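HydG protein (Carboxydothermus hydrogenoformans, PDB 4RTB) matures [FeFe]-hydrogenase as a radical SAM CO/CN synthase that carries a [4Fe-4S] cluster and binds S-adenosylmethionine. Local coordinates at residues 284-289 and 299-304. Sequence-based numbering, arbitrary orientation.
Sequences VPRLKP and YKISDH. With SAM (S-adenosylmethionine), chain B.
Arg-286 reaches from the loop after strand 281-283 to Asp-303 in the first turn of helix 303-316, a strand-loop-helix connection in the TIM-type barrel of radical SAM enzymes. The nearest CA atoms, those of Arg-286 and Ile-301, are 7.0 Å apart, and the atom contacts across the gap are made by the Arg-286 side chain; its bend at chi3 (67°) sets the final course of the guanidinium.

The packed part is Arg-286 against Ile-301, which lose 89 and 46 Å² to the contact. Ile-301 O sits over one face of the guanidinium, 3.1 Å from Arg-286 NH1, but the angle is too poor for it to be counted as a hydrogen bond. The end of the Ile-301 side chain leads away from the loop, and the side chain touches Pro-257 at the start of helix 257-275. The solvent side is the exposed Asp-303, with 24 Å² buried, whose carboxylate makes a salt bridge through one oxygen: OD1 lies 3.2 Å from Arg-286 NH1 but 3.7 Å from NH2. The two planes are only 11° apart, yet OD1 approaches obliquely, so this is no two-pronged pairing. Ser-302 is the N-cap, its OG bonded to Lys-305 N, and the helix start would probably further stabilise a charged Asp-303. With the guanidinium gone, as in an alanine here, the Asp-303 carboxylate is likely to lose its cationic mate, and Ile-301 O the group that lies against it.

On the ligand side the same loop holds adenine by its backbone. Lys-288 O receives a weak bond from SAM N6 (3.4 Å), and Lys-288 N donates to SAM N1 at 3.0 Å with a nearly straight angle of 170°.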
ATOM      1  N   VAL A 284      -3.033  -3.396   0.574  1.00 70.78           N
ATOM      2  CA  VAL A 284      -4.210  -4.248   0.410  1.00 76.57           C
ATOM      3  C   VAL A 284      -4.931  -4.015  -0.917  1.00 82.45           C
ATOM      4  O   VAL A 284      -5.795  -3.144  -1.024  1.00 89.67           O
ATOM      5  CB  VAL A 284      -5.208  -4.058   1.573  1.00 73.88           C
ATOM      6  CG1 VAL A 284      -4.781  -4.892   2.761  1.00 74.08           C
ATOM      7  CG2 VAL A 284      -5.325  -2.587   1.962  1.00 75.02           C
ATOM      8  N   PRO A 285      -4.569  -4.802  -1.941  1.00 76.86           N
ATOM      9  CA  PRO A 285      -5.220  -4.733  -3.251  1.00 72.53           C
ATOM     10  C   PRO A 285      -6.252  -5.833  -3.483  1.00 71.90           C
ATOM     11  O   PRO A 285      -5.967  -7.013  -3.275  1.00 63.20           O
ATOM     12  CB  PRO A 285      -4.046  -4.882  -4.223  1.00 65.48           C
ATOM     13  CG  PRO A 285      -2.960  -5.607  -3.426  1.00 75.24           C
ATOM     14  CD  PRO A 285      -3.377  -5.666  -1.981  1.00 80.36           C
ATOM     15  N   ARG A 286      -7.451  -5.441  -3.901  1.00 83.34           N
ATOM     16  CA  ARG A 286      -8.440  -6.408  -4.347  1.00 87.97           C
ATOM     17  C   ARG A 286      -8.160  -6.747  -5.803  1.00 79.70           C
ATOM     18  O   ARG A 286      -7.635  -5.924  -6.553  1.00 73.95           O
ATOM     19  CB  ARG A 286      -9.865  -5.875  -4.171  1.00 95.25           C
ATOM     20  CG  ARG A 286     -10.026  -4.397  -4.485  1.00 98.84           C
ATOM     21  CD  ARG A 286     -11.463  -4.062  -4.845  1.00103.11           C
ATOM     22  NE  ARG A 286     -12.381  -4.218  -3.720  1.00107.50           N
ATOM     23  CZ  ARG A 286     -13.704  -4.164  -3.830  1.00111.99           C
ATOM     24  NH1 ARG A 286     -14.470  -4.314  -2.758  1.00114.10           N
ATOM     25  NH2 ARG A 286     -14.265  -3.962  -5.016  1.00115.37           N
ATOM     26  N   LEU A 287      -8.501  -7.968  -6.193  1.00 80.78           N
ATOM     27  CA  LEU A 287      -8.212  -8.456  -7.534  1.00 81.84           C
ATOM     28  C   LEU A 287      -9.093  -7.771  -8.581  1.00 83.06           C
ATOM     29  O   LEU A 287     -10.323  -7.819  -8.507  1.00 79.79           O
ATOM     30  CB  LEU A 287      -8.386  -9.974  -7.575  1.00 81.85           C
ATOM     31  CG  LEU A 287      -8.445 -10.699  -8.915  1.00 80.01           C
ATOM     32  CD1 LEU A 287      -7.171 -10.485  -9.715  1.00 80.32           C
ATOM     33  CD2 LEU A 287      -8.686 -12.176  -8.661  1.00 79.89           C
ATOM     34  N   LYS A 288      -8.442  -7.138  -9.553  1.00 84.22           N
ATOM     35  CA  LYS A 288      -9.106  -6.315 -10.563  1.00 85.99           C
ATOM     36  C   LYS A 288      -9.112  -6.984 -11.940  1.00 88.78           C
ATOM     37  O   LYS A 288      -8.358  -7.930 -12.170  1.00 90.30           O
ATOM     38  CB  LYS A 288      -8.414  -4.950 -10.641  1.00 83.90           C
ATOM     39  CG  LYS A 288      -8.738  -4.028  -9.483  1.00 87.23           C
ATOM     40  CD  LYS A 288     -10.132  -3.441  -9.634  1.00 93.27           C
ATOM     41  CE  LYS A 288     -10.622  -2.844  -8.328  1.00 96.04           C
ATOM     42  NZ  LYS A 288     -11.062  -1.426  -8.476  1.00 99.75           N
ATOM     43  N   PRO A 289      -9.968  -6.501 -12.861  1.00 90.43           N
ATOM     44  CA  PRO A 289      -9.958  -7.016 -14.237  0.57 91.12           C
ATOM     45  C   PRO A 289      -8.607  -6.848 -14.934  1.00 95.12           C
ATOM     46  O   PRO A 289      -8.027  -5.762 -14.903  1.00 95.31           O
ATOM     47  CB  PRO A 289     -11.025  -6.169 -14.935  1.00 87.59           C
ATOM     48  CG  PRO A 289     -11.956  -5.785 -13.850  0.74 89.13           C
ATOM     49  CD  PRO A 289     -11.105  -5.589 -12.632  1.00 90.05           C
ATOM     50  N   TYR A 299     -12.813 -15.379  -5.729  1.00108.87           N
ATOM     51  CA  TYR A 299     -13.428 -15.039  -4.457  1.00106.24           C
ATOM     52  C   TYR A 299     -13.842 -13.575  -4.515  1.00103.54           C
ATOM     53  O   TYR A 299     -13.004 -12.675  -4.431  1.00 99.30           O
ATOM     54  CB  TYR A 299     -12.479 -15.306  -3.285  1.00109.88           C
ATOM     55  CG  TYR A 299     -12.614 -16.696  -2.694  1.00121.59           C
ATOM     56  CD1 TYR A 299     -13.475 -16.940  -1.632  1.00125.05           C
ATOM     57  CD2 TYR A 299     -11.883 -17.765  -3.202  1.00128.91           C
ATOM     58  CE1 TYR A 299     -13.603 -18.209  -1.088  1.00131.43           C
ATOM     59  CE2 TYR A 299     -12.005 -19.037  -2.666  1.00133.05           C
ATOM     60  CZ  TYR A 299     -12.866 -19.254  -1.610  1.00135.03           C
ATOM     61  OH  TYR A 299     -12.990 -20.516  -1.074  1.00135.91           O
ATOM     62  N   LYS A 300     -15.139 -13.347  -4.695  1.00103.67           N
ATOM     63  CA  LYS A 300     -15.675 -12.001  -4.827  1.00 95.66           C
ATOM     64  C   LYS A 300     -15.514 -11.222  -3.530  1.00 92.35           C
ATOM     65  O   LYS A 300     -16.158 -11.531  -2.528  1.00101.33           O
ATOM     66  CB  LYS A 300     -17.149 -12.051  -5.232  1.00 96.91           C
ATOM     67  N   ILE A 301     -14.646 -10.215  -3.549  1.00 86.03           N
ATOM     68  CA  ILE A 301     -14.453  -9.366  -2.381  1.00 90.69           C
ATOM     69  C   ILE A 301     -15.472  -8.234  -2.371  1.00 96.27           C
ATOM     70  O   ILE A 301     -15.340  -7.266  -3.122  1.00 97.66           O
ATOM     71  CB  ILE A 301     -13.040  -8.763  -2.335  1.00 86.66           C
ATOM     72  CG1 ILE A 301     -11.992  -9.840  -2.596  1.00 86.39           C
ATOM     73  CG2 ILE A 301     -12.800  -8.092  -0.993  1.00 86.41           C
ATOM     74  CD1 ILE A 301     -12.016 -10.951  -1.589  1.00 87.28           C
ATOM     75  N   SER A 302     -16.487  -8.353  -1.520  1.00 95.16           N
ATOM     76  CA  SER A 302     -17.521  -7.329  -1.450  1.00 99.70           C
ATOM     77  C   SER A 302     -16.969  -6.054  -0.821  1.00 89.16           C
ATOM     78  O   SER A 302     -16.025  -6.098  -0.031  1.00 83.36           O
ATOM     79  CB  SER A 302     -18.734  -7.831  -0.663  1.00113.90           C
ATOM     80  OG  SER A 302     -18.450  -7.936   0.724  1.00123.28           O
ATOM     81  N   ASP A 303     -17.559  -4.922  -1.198  1.00 87.80           N
ATOM     82  CA  ASP A 303     -17.155  -3.614  -0.687  1.00 86.32           C
ATOM     83  C   ASP A 303     -17.193  -3.574   0.832  1.00 81.47           C
ATOM     84  O   ASP A 303     -16.267  -3.072   1.480  1.00 80.99           O
ATOM     85  CB  ASP A 303     -18.057  -2.517  -1.254  1.00 92.58           C
ATOM     86  CG  ASP A 303     -17.677  -2.123  -2.665  1.00 98.24           C
ATOM     87  OD1 ASP A 303     -16.479  -1.877  -2.911  1.00 97.44           O
ATOM     88  OD2 ASP A 303     -18.575  -2.061  -3.529  1.00102.15           O
ATOM     89  N   HIS A 304     -18.273  -4.106   1.390  1.00 78.12           N
ATOM     90  CA  HIS A 304     -18.436  -4.176   2.833  1.00 80.19           C
ATOM     91  C   HIS A 304     -17.296  -4.960   3.478  1.00 76.41           C
ATOM     92  O   HIS A 304     -16.644  -4.480   4.410  1.00 67.90           O
ATOM     93  CB  HIS A 304     -19.778  -4.818   3.184  1.00 84.01           C
ATOM     94  CG  HIS A 304     -20.078  -4.812   4.647  1.00 91.00           C
ATOM     95  ND1 HIS A 304     -20.491  -3.679   5.314  1.00 94.18           N
ATOM     96  CD2 HIS A 304     -20.013  -5.795   5.575  1.00 95.89           C
ATOM     97  CE1 HIS A 304     -20.675  -3.965   6.590  1.00 99.49           C
ATOM     98  NE2 HIS A 304     -20.391  -5.243   6.775  1.00100.62           N
TER
HETATM   99  N   SAM B 501       6.571  -8.418 -10.470  1.00 88.94           N
HETATM  100  CA  SAM B 501       6.696  -8.204  -9.028  1.00 88.80           C
HETATM  101  C   SAM B 501       5.892  -9.193  -8.192  1.00 95.50           C
HETATM  102  O   SAM B 501       5.154 -10.029  -8.703  1.00 96.53           O
HETATM  103  OXT SAM B 501       5.969  -9.172  -6.966  1.00 99.36           O
HETATM  104  CB  SAM B 501       6.281  -6.787  -8.635  1.00 84.44           C
HETATM  105  CG  SAM B 501       5.362  -6.039  -9.600  1.00 82.71           C
HETATM  106  SD  SAM B 501       3.675  -6.656  -9.825  1.00102.66           S
HETATM  107  CE  SAM B 501       3.307  -5.791 -11.354  1.00132.84           C
HETATM  108  C5' SAM B 501       2.728  -5.517  -8.791  1.00106.00           C
HETATM  109  C4' SAM B 501       1.528  -6.133  -8.077  1.00 96.69           C
HETATM  110  O4' SAM B 501       0.322  -6.037  -8.817  1.00 93.13           O
HETATM  111  C3' SAM B 501       1.717  -7.617  -7.808  1.00 85.74           C
HETATM  112  O3' SAM B 501       2.382  -7.816  -6.585  1.00 82.77           O
HETATM  113  C2' SAM B 501       0.300  -8.149  -7.766  1.00 85.09           C
HETATM  114  O2' SAM B 501      -0.087  -8.411  -6.440  1.00 87.34           O
HETATM  115  C1' SAM B 501      -0.561  -7.021  -8.308  1.00 91.03           C
HETATM  116  N9  SAM B 501      -1.446  -7.566  -9.347  1.00 96.04           N
HETATM  117  C8  SAM B 501      -1.067  -8.337 -10.411  1.00 98.11           C
HETATM  118  N7  SAM B 501      -2.166  -8.648 -11.131  1.00106.56           N
HETATM  119  C5  SAM B 501      -3.243  -8.097 -10.531  1.00108.77           C
HETATM  120  C6  SAM B 501      -4.594  -8.107 -10.845  1.00110.19           C
HETATM  121  N6  SAM B 501      -5.024  -8.758 -11.921  1.00119.13           N
HETATM  122  N1  SAM B 501      -5.487  -7.441 -10.032  1.00105.28           N
HETATM  123  C2  SAM B 501      -5.034  -6.768  -8.915  1.00101.05           C
HETATM  124  N3  SAM B 501      -3.689  -6.761  -8.609  1.00 98.90           N
HETATM  125  C4  SAM B 501      -2.807  -7.414  -9.406  1.00103.09           C